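Local coordinates for cellulosomal scaffoldin adaptor protein B (Acetivibrio cellulolyticus, PDB 3FNK), which serves as an adaptor scaffoldin of the cellulosome, this chain being its second type II cohesin, a dockerin-binding module, at residues S10-G15 against S162-I167; K32-T37 against E115-L120; I46-T51 against H89-G94. All blocks are in the same frame, centred on the assembly; numbering follows the deposited sequence.

Contact 1 (S10-G15 against S162-I167)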
ATOM      1  N   SER A  10      -5.394  -4.598  15.066  1.00 24.71           N
ATOM      2  CA  SER A  10      -4.360  -3.916  14.278  1.00 23.72           C
ATOM      3  C   SER A  10      -4.278  -4.559  12.911  1.00 23.09           C
ATOM      4  O   SER A  10      -4.257  -5.796  12.796  1.00 22.98           O
ATOM      5  CB  SER A  10      -3.012  -4.019  14.982  1.00 22.76           C
ATOM      6  OG  SER A  10      -3.095  -3.347  16.213  1.00 22.51           O
ATOM      7  N   TYR A  11      -4.236  -3.739  11.862  1.00 23.56           N
ATOM      8  CA  TYR A  11      -4.057  -4.309  10.522  1.00 23.35           C
ATOM      9  C   TYR A  11      -3.404  -3.352   9.529  1.00 23.04           C
ATOM     10  O   TYR A  11      -3.192  -2.166   9.810  1.00 21.89           O
ATOM     11  CB  TYR A  11      -5.396  -4.748   9.949  1.00 24.15           C
ATOM     12  CG  TYR A  11      -6.397  -3.646   9.847  1.00 24.09           C
ATOM     13  CD1 TYR A  11      -6.362  -2.755   8.789  1.00 26.80           C
ATOM     14  CD2 TYR A  11      -7.433  -3.522  10.783  1.00 26.92           C
ATOM     15  CE1 TYR A  11      -7.307  -1.741   8.687  1.00 26.32           C
ATOM     16  CE2 TYR A  11      -8.383  -2.519  10.688  1.00 24.99           C
ATOM     17  CZ  TYR A  11      -8.312  -1.633   9.632  1.00 26.56           C
ATOM     18  OH  TYR A  11      -9.239  -0.611   9.507  1.00 23.89           O
ATOM     19  N   ILE A  12      -3.103  -3.912   8.377  1.00 22.91           N
ATOM     20  CA  ILE A  12      -2.855  -3.159   7.176  1.00 23.95           C
ATOM     21  C   ILE A  12      -3.776  -3.684   6.104  1.00 24.93           C
ATOM     22  O   ILE A  12      -3.958  -4.900   5.951  1.00 25.93           O
ATOM     23  CB  ILE A  12      -1.341  -3.213   6.728  1.00 23.09           C
ATOM     24  CG1 ILE A  12      -1.125  -2.353   5.469  1.00 22.56           C
ATOM     25  CG2 ILE A  12      -0.853  -4.647   6.572  1.00 22.76           C
ATOM     26  CD1 ILE A  12       0.396  -2.143   5.077  1.00 23.10           C
ATOM     27  N   THR A  13      -4.362  -2.778   5.339  1.00 26.17           N
ATOM     28  CA  THR A  13      -5.200  -3.252   4.276  1.00 28.22           C
ATOM     29  C   THR A  13      -5.111  -2.373   3.024  1.00 29.56           C
ATOM     30  O   THR A  13      -4.421  -1.341   3.019  1.00 28.80           O
ATOM     31  CB  THR A  13      -6.680  -3.403   4.784  1.00 27.34           C
ATOM     32  OG1 THR A  13      -7.379  -4.327   3.935  1.00 28.41           O
ATOM     33  CG2 THR A  13      -7.368  -2.086   4.797  1.00 27.41           C
ATOM     34  N   MET A  14      -5.796  -2.815   1.966  1.00 30.98           N
ATOM     35  CA  MET A  14      -6.108  -1.969   0.792  1.00 32.47           C
ATOM     36  C   MET A  14      -7.626  -1.773   0.653  1.00 33.59           C
ATOM     37  O   MET A  14      -8.356  -2.769   0.639  1.00 34.06           O
ATOM     38  CB  MET A  14      -5.550  -2.640  -0.465  1.00 31.78           C
ATOM     39  CG  MET A  14      -5.468  -1.735  -1.679  1.00 32.89           C
ATOM     40  SD  MET A  14      -4.846  -2.676  -3.073  1.00 39.49           S
ATOM     41  CE  MET A  14      -3.222  -3.160  -2.458  1.00 34.56           C
ATOM     42  N   GLY A  15      -8.092  -0.524   0.550  1.00 34.62           N
ATOM     43  CA  GLY A  15      -9.492  -0.226   0.178  1.00 36.54           C
ATOM     44  C   GLY A  15      -9.629   0.381  -1.231  1.00 37.73           C
ATOM     45  O   GLY A  15      -8.718   1.098  -1.686  1.00 38.33           O
ATOM     46  N   SER A 162       5.109  -9.155  14.445  1.00 28.24           N
ATOM     47  CA  SER A 162       3.814  -9.841  14.584  1.00 27.99           C
ATOM     48  C   SER A 162       2.801  -8.886  15.200  1.00 27.48           C
ATOM     49  O   SER A 162       3.101  -7.722  15.479  1.00 26.51           O
ATOM     50  CB  SER A 162       3.961 -11.044  15.521  1.00 27.91           C
ATOM     51  OG  SER A 162       4.108 -10.568  16.841  1.00 28.67           O
ATOM     52  N   GLY A 163       1.594  -9.381  15.426  1.00 26.23           N
ATOM     53  CA  GLY A 163       0.593  -8.550  16.075  1.00 24.52           C
ATOM     54  C   GLY A 163      -0.357  -7.786  15.187  1.00 22.90           C
ATOM     55  O   GLY A 163      -1.199  -7.037  15.683  1.00 21.64           O
ATOM     56  N   TYR A 164      -0.233  -7.924  13.874  1.00 21.67           N
ATOM     57  CA  TYR A 164      -1.227  -7.285  13.023  1.00 21.33           C
ATOM     58  C   TYR A 164      -1.678  -8.239  11.914  1.00 20.94           C
ATOM     59  O   TYR A 164      -0.948  -9.156  11.574  1.00 21.34           O
ATOM     60  CB  TYR A 164      -0.727  -5.938  12.448  1.00 22.23           C
ATOM     61  CG  TYR A 164       0.433  -6.072  11.443  1.00 23.87           C
ATOM     62  CD1 TYR A 164       0.173  -6.221  10.068  1.00 24.37           C
ATOM     63  CD2 TYR A 164       1.772  -6.092  11.874  1.00 24.08           C
ATOM     64  CE1 TYR A 164       1.224  -6.357   9.142  1.00 25.52           C
ATOM     65  CE2 TYR A 164       2.845  -6.221  10.943  1.00 22.34           C
ATOM     66  CZ  TYR A 164       2.553  -6.352   9.592  1.00 23.41           C
ATOM     67  OH  TYR A 164       3.561  -6.475   8.653  1.00 24.61           O
ATOM     68  N   PHE A 165      -2.844  -7.957  11.342  1.00 20.09           N
ATOM     69  CA  PHE A 165      -3.426  -8.716  10.244  1.00 21.58           C
ATOM     70  C   PHE A 165      -3.194  -8.024   8.924  1.00 22.10           C
ATOM     71  O   PHE A 165      -3.213  -6.812   8.859  1.00 22.29           O
ATOM     72  CB  PHE A 165      -4.949  -8.857  10.455  1.00 19.68           C
ATOM     73  CG  PHE A 165      -5.303  -9.691  11.675  1.00 19.83           C
ATOM     74  CD1 PHE A 165      -5.451  -9.086  12.923  1.00 17.84           C
ATOM     75  CD2 PHE A 165      -5.460 -11.087  11.565  1.00 20.33           C
ATOM     76  CE1 PHE A 165      -5.761  -9.869  14.073  1.00 19.94           C
ATOM     77  CE2 PHE A 165      -5.762 -11.887  12.697  1.00 19.34           C
ATOM     78  CZ  PHE A 165      -5.932 -11.265  13.950  1.00 18.60           C
ATOM     79  N   VAL A 166      -2.980  -8.797   7.873  1.00 22.86           N
ATOM     80  CA  VAL A 166      -2.960  -8.257   6.499  1.00 23.67           C
ATOM     81  C   VAL A 166      -4.316  -8.604   5.885  1.00 24.88           C
ATOM     82  O   VAL A 166      -4.577  -9.772   5.671  1.00 26.18           O
ATOM     83  CB  VAL A 166      -1.801  -8.911   5.688  1.00 23.16           C
ATOM     84  CG1 VAL A 166      -1.872  -8.547   4.225  1.00 23.85           C
ATOM     85  CG2 VAL A 166      -0.401  -8.529   6.313  1.00 22.16           C
ATOM     86  N   ILE A 167      -5.183  -7.619   5.648  1.00 26.03           N
ATOM     87  CA  ILE A 167      -6.537  -7.900   5.191  1.00 27.22           C
ATOM     88  C   ILE A 167      -6.550  -7.658   3.685  1.00 28.14           C
ATOM     89  O   ILE A 167      -6.376  -6.538   3.252  1.00 27.76           O
ATOM     90  CB  ILE A 167      -7.589  -7.018   5.903  1.00 26.43           C
ATOM     91  CG1 ILE A 167      -7.533  -7.253   7.424  1.00 28.34           C
ATOM     92  CG2 ILE A 167      -9.017  -7.282   5.346  1.00 27.12           C
ATOM     93  CD1 ILE A 167      -8.335  -6.246   8.316  1.00 26.12           C
TER
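Ile167 lays its CD1 methyl over one face of the Tyr11 ring, 4.0 Å from CD1 to the ring centroid and 28° off the ring normal, a CH-pi contact. The methyl lies nearest the root of the ring, 3.6 Å from Ile167 CD1 to Tyr11 CG; Tyr11 CG itself stands between its own backbone N and carbonyl carbon (chi1 59°). Thr13 shares this face of the sheet, and its OG1 donates to Ile167 O over a modelled 2.5 Å, short enough for the exact length to be doubtful. The opposite face carries Ile12 and Val166, side by side and pointing the same way, their CG2 methyls 3.9 Å apart. Ile12 CG2 also reaches Tyr164 CE1 at 3.7 Å, and the Tyr164 hydroxyl is taken up by Thr150 OG1. The branched Ile12 and Val166 and the ring of Tyr164 suit the inward face, where Ile12 and Tyr164 meet Leu152 of the other sheet. Between the faces the backbones pair in parallel: Phe165 N donates to Ser10 O, Ile12 N to Phe165 O (2.9 Å) and Ile167 N to Ile12 O. Strands near the two ends of the chain thus lie together, as in the jelly-roll sandwich of cohesins. Backbone bonds therefore fix the register, while apolar contacts line both faces, so the closure depends little on charge.

Contact 2 (K32-T37 against E115-L120)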
ATOM      1  N   LYS A  32      -3.606   1.344   3.773  1.00 26.08           N
ATOM      2  CA  LYS A  32      -3.918   2.045   5.004  1.00 24.66           C
ATOM      3  C   LYS A  32      -3.782   1.108   6.216  1.00 23.45           C
ATOM      4  O   LYS A  32      -3.879  -0.122   6.090  1.00 23.71           O
ATOM      5  CB  LYS A  32      -5.342   2.601   4.920  1.00 24.88           C
ATOM      6  CG  LYS A  32      -6.406   1.506   4.666  1.00 26.53           C
ATOM      7  CD  LYS A  32      -7.737   2.200   4.339  1.00 28.23           C
ATOM      8  CE  LYS A  32      -8.838   1.225   3.995  1.00 28.74           C
ATOM      9  NZ  LYS A  32     -10.094   2.063   3.836  1.00 31.89           N
ATOM     10  N   ILE A  33      -3.564   1.688   7.384  1.00 22.66           N
ATOM     11  CA  ILE A  33      -3.255   0.891   8.545  1.00 22.61           C
ATOM     12  C   ILE A  33      -4.129   1.311   9.704  1.00 23.48           C
ATOM     13  O   ILE A  33      -4.688   2.405   9.725  1.00 21.84           O
ATOM     14  CB  ILE A  33      -1.785   1.001   8.994  1.00 22.91           C
ATOM     15  CG1 ILE A  33      -1.345   2.478   9.132  1.00 22.76           C
ATOM     16  CG2 ILE A  33      -0.886   0.263   8.046  1.00 23.12           C
ATOM     17  CD1 ILE A  33      -0.042   2.686  10.050  1.00 19.97           C
ATOM     18  N   ASN A  34      -4.211   0.404  10.674  1.00 23.90           N
ATOM     19  CA  ASN A  34      -4.996   0.611  11.860  1.00 24.08           C
ATOM     20  C   ASN A  34      -4.206   0.119  13.033  1.00 23.77           C
ATOM     21  O   ASN A  34      -3.793  -1.058  13.085  1.00 24.81           O
ATOM     22  CB  ASN A  34      -6.363  -0.114  11.764  1.00 23.29           C
ATOM     23  CG  ASN A  34      -7.291   0.242  12.929  1.00 25.45           C
ATOM     24  OD1 ASN A  34      -7.563   1.414  13.166  1.00 24.76           O
ATOM     25  ND2 ASN A  34      -7.699  -0.764  13.708  1.00 25.70           N
ATOM     26  N   LYS A  35      -3.978   1.050  13.952  1.00 23.69           N
ATOM     27  CA  LYS A  35      -3.362   0.807  15.255  1.00 23.62           C
ATOM     28  C   LYS A  35      -2.035   0.041  15.215  1.00 22.84           C
ATOM     29  O   LYS A  35      -1.855  -0.995  15.875  1.00 22.01           O
ATOM     30  CB  LYS A  35      -4.367   0.178  16.223  1.00 24.06           C
ATOM     31  CG  LYS A  35      -5.508   1.114  16.561  1.00 26.77           C
ATOM     32  CD  LYS A  35      -6.184   0.699  17.886  1.00 33.40           C
ATOM     33  CE  LYS A  35      -7.069  -0.466  17.682  1.00 36.10           C
ATOM     34  NZ  LYS A  35      -7.807  -0.947  18.932  1.00 40.08           N
ATOM     35  N   ILE A  36      -1.101   0.583  14.439  1.00 22.61           N
ATOM     36  CA  ILE A  36       0.245   0.048  14.385  1.00 22.48           C
ATOM     37  C   ILE A  36       1.095   0.894  15.336  1.00 23.40           C
ATOM     38  O   ILE A  36       1.279   2.098  15.116  1.00 25.09           O
ATOM     39  CB  ILE A  36       0.812   0.053  12.937  1.00 21.38           C
ATOM     40  CG1 ILE A  36      -0.130  -0.683  11.959  1.00 20.91           C
ATOM     41  CG2 ILE A  36       2.242  -0.553  12.894  1.00 22.67           C
ATOM     42  CD1 ILE A  36      -0.394  -2.177  12.226  1.00 17.92           C
ATOM     43  N   THR A  37       1.610   0.266  16.391  1.00 24.06           N
ATOM     44  CA  THR A  37       2.286   0.961  17.488  1.00 24.62           C
ATOM     45  C   THR A  37       3.584   1.643  17.019  1.00 24.24           C
ATOM     46  O   THR A  37       4.484   0.972  16.496  1.00 23.44           O
ATOM     47  CB  THR A  37       2.615  -0.055  18.606  1.00 25.67           C
ATOM     48  OG1 THR A  37       1.383  -0.631  19.068  1.00 27.79           O
ATOM     49  CG2 THR A  37       3.294   0.624  19.783  1.00 25.88           C
ATOM     50  N   GLU A 115       2.260   8.239  14.532  1.00 27.42           N
ATOM     51  CA  GLU A 115       1.220   8.075  13.557  1.00 27.84           C
ATOM     52  C   GLU A 115       0.878   6.591  13.473  1.00 28.24           C
ATOM     53  O   GLU A 115       1.690   5.811  12.954  1.00 30.29           O
ATOM     54  CB  GLU A 115       1.715   8.577  12.191  1.00 27.31           C
ATOM     55  CG  GLU A 115       2.246   9.999  12.215  1.00 28.55           C
ATOM     56  CD  GLU A 115       2.855  10.459  10.854  1.00 27.80           C
ATOM     57  OE1 GLU A 115       3.383  11.570  10.814  1.00 31.27           O
ATOM     58  OE2 GLU A 115       2.842   9.725   9.849  1.00 29.22           O
ATOM     59  N   GLU A 116      -0.300   6.192  13.956  1.00 26.31           N
ATOM     60  CA  GLU A 116      -0.596   4.755  14.134  1.00 25.58           C
ATOM     61  C   GLU A 116      -1.757   4.251  13.276  1.00 25.24           C
ATOM     62  O   GLU A 116      -1.906   3.044  13.037  1.00 24.02           O
ATOM     63  CB  GLU A 116      -0.749   4.409  15.634  1.00 26.72           C
ATOM     64  CG  GLU A 116       0.470   4.880  16.523  1.00 25.68           C
ATOM     65  CD  GLU A 116       0.398   4.415  17.974  1.00 29.66           C
ATOM     66  OE1 GLU A 116      -0.730   4.398  18.520  1.00 31.69           O
ATOM     67  OE2 GLU A 116       1.449   4.071  18.572  1.00 26.01           O
ATOM     68  N   THR A 117      -2.552   5.195  12.779  1.00 25.31           N
ATOM     69  CA  THR A 117      -3.744   4.862  12.013  1.00 26.24           C
ATOM     70  C   THR A 117      -3.935   5.863  10.888  1.00 26.09           C
ATOM     71  O   THR A 117      -3.933   7.048  11.130  1.00 26.50           O
ATOM     72  CB  THR A 117      -4.998   4.843  12.925  1.00 26.02           C
ATOM     73  OG1 THR A 117      -4.811   3.853  13.946  1.00 26.57           O
ATOM     74  CG2 THR A 117      -6.267   4.489  12.092  1.00 26.06           C
ATOM     75  N   GLY A 118      -4.093   5.375   9.662  1.00 26.31           N
ATOM     76  CA  GLY A 118      -4.321   6.240   8.541  1.00 25.85           C
ATOM     77  C   GLY A 118      -3.865   5.659   7.219  1.00 25.79           C
ATOM     78  O   GLY A 118      -3.394   4.515   7.126  1.00 24.39           O
ATOM     79  N   THR A 119      -3.991   6.468   6.182  1.00 25.54           N
ATOM     80  CA  THR A 119      -3.622   5.991   4.854  1.00 26.11           C
ATOM     81  C   THR A 119      -2.111   6.224   4.592  1.00 25.97           C
ATOM     82  O   THR A 119      -1.523   7.202   5.074  1.00 24.22           O
ATOM     83  CB  THR A 119      -4.453   6.684   3.778  1.00 26.23           C
ATOM     84  OG1 THR A 119      -4.197   8.080   3.868  1.00 28.50           O
ATOM     85  CG2 THR A 119      -5.954   6.419   4.019  1.00 26.48           C
ATOM     86  N   LEU A 120      -1.540   5.320   3.792  1.00 25.65           N
ATOM     87  CA  LEU A 120      -0.107   5.254   3.520  1.00 25.84           C
ATOM     88  C   LEU A 120       0.265   5.598   2.093  1.00 26.38           C
ATOM     89  O   LEU A 120       1.343   6.121   1.842  1.00 25.94           O
ATOM     90  CB  LEU A 120       0.435   3.837   3.827  1.00 25.10           C
ATOM     91  CG  LEU A 120       0.317   3.303   5.264  1.00 22.63           C
ATOM     92  CD1 LEU A 120       1.138   2.045   5.368  1.00 21.42           C
ATOM     93  CD2 LEU A 120       0.791   4.328   6.288  1.00 24.00           C
TER
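Gly118 O takes the N-H of Ile33 in the shortest backbone bond between 32-37 and 115-120, 2.8 Å from Ile33 N to Gly118 O, and the CA-H of Lys32 approaches the same oxygen. Gly118 N returns a bond to Ile33 O, making an antiparallel hydrogen-bonded pair. At the backbone angles of Gly118 (phi 154°) a CB would run against the carbonyl O of Thr117, so glycine suits the place. Lys32 and Thr119 form the adjacent non-hydrogen-bonded pair, and Lys32 CB lies 4.0 Å from Thr119 CG2. Ile33 turns to the other face, where Leu120 reaches it and the two side chains cross at about a right angle, with 3.8 Å between Ile33 CG2 and Leu120 CD1. Both press on Phe39 of the facing sheet, so here an antiparallel strand pair of one sheet contributes to the core of the cohesin beta-sandwich. Past Asn34 regular pairing ends, as Lys35 takes positive phi. Thr117 follows the change with its side chain: its OG1, set anti to the carbonyl carbon (chi1 -60°), accepts Lys35 N at 2.9 Å, while its CG2 methyl packs beside the side chain of Asn34, whose ND2 bonds to Ala9 O. A threonine fits, offering one polar and one apolar branch to the turning chain. Ile36 N then bonds to Glu116 O at 2.9 Å in a nearly straight line, 171° at the hydrogen. The extended Glu116 chain runs beside Thr37, and its OE2 accepts Asn38 N, so the carboxylate binds the backbone where strand 39-47 is about to start.

Contact 3 (I46-T51 against H89-G94)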
ATOM      1  N   ILE A  46       2.766  -5.881  -3.982  1.00 29.68           N
ATOM      2  CA  ILE A  46       1.402  -5.947  -4.460  1.00 31.81           C
ATOM      3  C   ILE A  46       1.385  -6.737  -5.771  1.00 34.01           C
ATOM      4  O   ILE A  46       2.244  -6.517  -6.660  1.00 34.21           O
ATOM      5  CB  ILE A  46       0.832  -4.523  -4.621  1.00 31.93           C
ATOM      6  CG1 ILE A  46       0.737  -3.852  -3.263  1.00 31.49           C
ATOM      7  CG2 ILE A  46      -0.545  -4.534  -5.282  1.00 32.88           C
ATOM      8  CD1 ILE A  46       0.339  -2.418  -3.333  1.00 31.44           C
ATOM      9  N   LYS A  47       0.442  -7.680  -5.876  1.00 34.63           N
ATOM     10  CA  LYS A  47       0.304  -8.512  -7.063  1.00 35.89           C
ATOM     11  C   LYS A  47      -1.019  -8.210  -7.741  1.00 36.90           C
ATOM     12  O   LYS A  47      -2.056  -8.120  -7.079  1.00 35.78           O
ATOM     13  CB  LYS A  47       0.405  -9.984  -6.676  1.00 36.59           C
ATOM     14  CG  LYS A  47       0.468 -10.948  -7.871  1.00 38.75           C
ATOM     15  CD  LYS A  47       1.862 -11.078  -8.468  1.00 39.67           C
ATOM     16  CE  LYS A  47       1.810 -11.731  -9.868  1.00 40.55           C
ATOM     17  NZ  LYS A  47       0.875 -11.017 -10.800  1.00 41.06           N
ATOM     18  N   TYR A  48      -0.979  -7.993  -9.053  1.00 37.98           N
ATOM     19  CA  TYR A  48      -2.208  -7.760  -9.826  1.00 39.57           C
ATOM     20  C   TYR A  48      -2.087  -8.393 -11.204  1.00 40.44           C
ATOM     21  O   TYR A  48      -0.989  -8.852 -11.596  1.00 40.52           O
ATOM     22  CB  TYR A  48      -2.503  -6.273  -9.954  1.00 39.71           C
ATOM     23  CG  TYR A  48      -1.427  -5.508 -10.736  1.00 42.14           C
ATOM     24  CD1 TYR A  48      -1.655  -5.085 -12.070  1.00 42.10           C
ATOM     25  CD2 TYR A  48      -0.182  -5.220 -10.156  1.00 40.29           C
ATOM     26  CE1 TYR A  48      -0.662  -4.390 -12.793  1.00 40.27           C
ATOM     27  CE2 TYR A  48       0.806  -4.532 -10.866  1.00 39.87           C
ATOM     28  CZ  TYR A  48       0.565  -4.111 -12.178  1.00 40.19           C
ATOM     29  OH  TYR A  48       1.559  -3.432 -12.859  1.00 34.72           O
ATOM     30  N   ASP A  49      -3.213  -8.447 -11.920  1.00 41.07           N
ATOM     31  CA  ASP A  49      -3.252  -9.070 -13.243  1.00 41.91           C
ATOM     32  C   ASP A  49      -3.031  -7.985 -14.286  1.00 41.58           C
ATOM     33  O   ASP A  49      -3.959  -7.216 -14.581  1.00 41.38           O
ATOM     34  CB  ASP A  49      -4.586  -9.795 -13.504  1.00 42.52           C
ATOM     35  CG  ASP A  49      -4.523 -10.744 -14.727  1.00 43.71           C
ATOM     36  OD1 ASP A  49      -3.639 -10.600 -15.622  1.00 43.08           O
ATOM     37  OD2 ASP A  49      -5.377 -11.656 -14.779  1.00 44.64           O
ATOM     38  N   PRO A  50      -1.795  -7.918 -14.835  1.00 42.09           N
ATOM     39  CA  PRO A  50      -1.432  -6.837 -15.747  1.00 42.58           C
ATOM     40  C   PRO A  50      -2.241  -6.923 -17.057  1.00 43.62           C
ATOM     41  O   PRO A  50      -2.573  -5.867 -17.629  1.00 43.97           O
ATOM     42  CB  PRO A  50       0.055  -7.075 -16.010  1.00 41.90           C
ATOM     43  CG  PRO A  50       0.262  -8.510 -15.804  1.00 42.52           C
ATOM     44  CD  PRO A  50      -0.764  -8.975 -14.791  1.00 41.61           C
ATOM     45  N   THR A  51      -2.563  -8.153 -17.503  1.00 43.68           N
ATOM     46  CA  THR A  51      -3.414  -8.370 -18.706  1.00 43.67           C
ATOM     47  C   THR A  51      -4.813  -7.780 -18.493  1.00 43.62           C
ATOM     48  O   THR A  51      -5.496  -7.437 -19.457  1.00 44.13           O
ATOM     49  CB  THR A  51      -3.513  -9.882 -19.148  1.00 43.67           C
ATOM     50  OG1 THR A  51      -4.415 -10.610 -18.301  1.00 44.43           O
ATOM     51  CG2 THR A  51      -2.154 -10.593 -19.135  1.00 43.83           C
ATOM     52  N   HIS A  89       9.189  -1.739  -9.286  1.00 29.20           N
ATOM     53  CA  HIS A  89       8.120  -2.583  -9.832  1.00 31.58           C
ATOM     54  C   HIS A  89       8.567  -3.531 -10.935  1.00 33.42           C
ATOM     55  O   HIS A  89       9.694  -3.440 -11.451  1.00 33.09           O
ATOM     56  CB  HIS A  89       7.008  -1.681 -10.335  1.00 30.66           C
ATOM     57  CG  HIS A  89       6.696  -0.556  -9.397  1.00 30.76           C
ATOM     58  ND1 HIS A  89       6.603  -0.739  -8.030  1.00 27.94           N
ATOM     59  CD2 HIS A  89       6.462   0.762  -9.621  1.00 30.02           C
ATOM     60  CE1 HIS A  89       6.313   0.419  -7.460  1.00 27.65           C
ATOM     61  NE2 HIS A  89       6.222   1.342  -8.398  1.00 26.23           N
ATOM     62  N   LYS A  90       7.673  -4.453 -11.273  1.00 35.07           N
ATOM     63  CA  LYS A  90       7.850  -5.349 -12.406  1.00 36.69           C
ATOM     64  C   LYS A  90       6.500  -5.390 -13.096  1.00 37.42           C
ATOM     65  O   LYS A  90       5.739  -6.360 -12.950  1.00 37.16           O
ATOM     66  CB  LYS A  90       8.260  -6.735 -11.910  1.00 37.54           C
ATOM     67  CG  LYS A  90       9.660  -7.159 -12.223  1.00 40.64           C
ATOM     68  CD  LYS A  90       9.664  -7.866 -13.567  1.00 43.86           C
ATOM     69  CE  LYS A  90      10.640  -9.024 -13.568  1.00 47.19           C
ATOM     70  NZ  LYS A  90      10.712  -9.616 -14.948  1.00 49.01           N
ATOM     71  N   ILE A  91       6.198  -4.320 -13.818  1.00 37.45           N
ATOM     72  CA  ILE A  91       4.859  -4.044 -14.334  1.00 39.66           C
ATOM     73  C   ILE A  91       4.355  -5.127 -15.293  1.00 40.23           C
ATOM     74  O   ILE A  91       3.154  -5.365 -15.399  1.00 41.28           O
ATOM     75  CB  ILE A  91       4.844  -2.668 -15.029  1.00 38.99           C
ATOM     76  CG1 ILE A  91       5.097  -1.582 -14.000  1.00 40.47           C
ATOM     77  CG2 ILE A  91       3.538  -2.414 -15.732  1.00 41.02           C
ATOM     78  CD1 ILE A  91       3.873  -0.833 -13.577  1.00 41.75           C
ATOM     79  N   SER A  92       5.283  -5.791 -15.964  1.00 41.37           N
ATOM     80  CA  SER A  92       4.941  -6.775 -16.960  1.00 42.37           C
ATOM     81  C   SER A  92       4.550  -8.073 -16.279  1.00 42.80           C
ATOM     82  O   SER A  92       3.839  -8.877 -16.869  1.00 43.27           O
ATOM     83  CB  SER A  92       6.109  -7.015 -17.917  1.00 41.95           C
ATOM     84  OG  SER A  92       7.182  -7.672 -17.256  1.00 43.90           O
ATOM     85  N   GLU A  93       5.029  -8.280 -15.052  1.00 42.37           N
ATOM     86  CA  GLU A  93       4.553  -9.373 -14.215  1.00 41.78           C
ATOM     87  C   GLU A  93       3.363  -8.993 -13.302  1.00 41.03           C
ATOM     88  O   GLU A  93       2.842  -9.836 -12.582  1.00 41.83           O
ATOM     89  CB  GLU A  93       5.678  -9.933 -13.371  1.00 41.94           C
ATOM     90  CG  GLU A  93       6.781 -10.597 -14.132  1.00 44.66           C
ATOM     91  CD  GLU A  93       7.761 -11.266 -13.191  1.00 51.56           C
ATOM     92  OE1 GLU A  93       8.111 -10.661 -12.155  1.00 53.59           O
ATOM     93  OE2 GLU A  93       8.181 -12.416 -13.465  1.00 56.06           O
ATOM     94  N   GLY A  94       2.915  -7.747 -13.322  1.00 39.75           N
ATOM     95  CA  GLY A  94       1.893  -7.330 -12.362  1.00 37.56           C
ATOM     96  C   GLY A  94       2.396  -7.223 -10.909  1.00 36.43           C
ATOM     97  O   GLY A  94       1.679  -7.576  -9.977  1.00 36.09           O
TER
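At Gly94 the backbone takes positive phi (71°) as a turn of 89-94 closes through Gly94 N to Ile91 O, and Gly94 O accepts Tyr48 N, 2.8 Å away and in the carbonyl plane. The same oxygen meets the CA-H of Lys47, and Gly94 CA in turn lies 3.3 Å from Tyr48 O, so the two segments touch closely without regular strand pairing. Gly94 CA also sits over one face of the Tyr48 ring, 3.5 Å from CA to the centroid and 20° off the normal. Glycine suits a place enclosed by a ring, a carbonyl and Pro50, whose CG lies 3.7 Å from Gly94 N. At the far end of the ring, Tyr48 OH meets Ile91, 3.6 Å from its CD1, while the ring also meets Phe125. Pro50 packs against the turn, its CB 3.6 Å from Ile91 O. Lys47 bends at chi2 (82°), which brings CD near Gly94 O, and after a second bend at chi4 its NZ donates to Glu93 O at 2.9 Å. The loop between strands 83-87 and 95-102 of the antiparallel sheet is thereby held to the end of strand 39-47 by two carbonyls in succession, one meeting an amide and one an ammonium group. The lysine charge probably polarises the Glu93 carbonyl and so strengthens that bond.

Contacts 1 and 2 work within one sheet: 10-15 lies between 162-167 and 32-37, joined to the latter by backbone bonds such as Thr13 N to Lys32 O, and by Ser10 OG to Lys35 O. Contact 1 is parallel and mostly backbone and apolar; contact 2 is antiparallel and, where regular pairing stops, turns to a side-chain hydroxyl and to a carboxylate bonded to Asn38 just outside it. All three are partly buried, Ile12 and Ile33 turning inward in the first two. Contact 3 belongs to the facing sheet, on the other side of the chain's centre from contact 2, and replaces strand pairing by a glycine turn on an aromatic ring. It meets contact 1 through Met14 CE and Ile46 CD1 across the core.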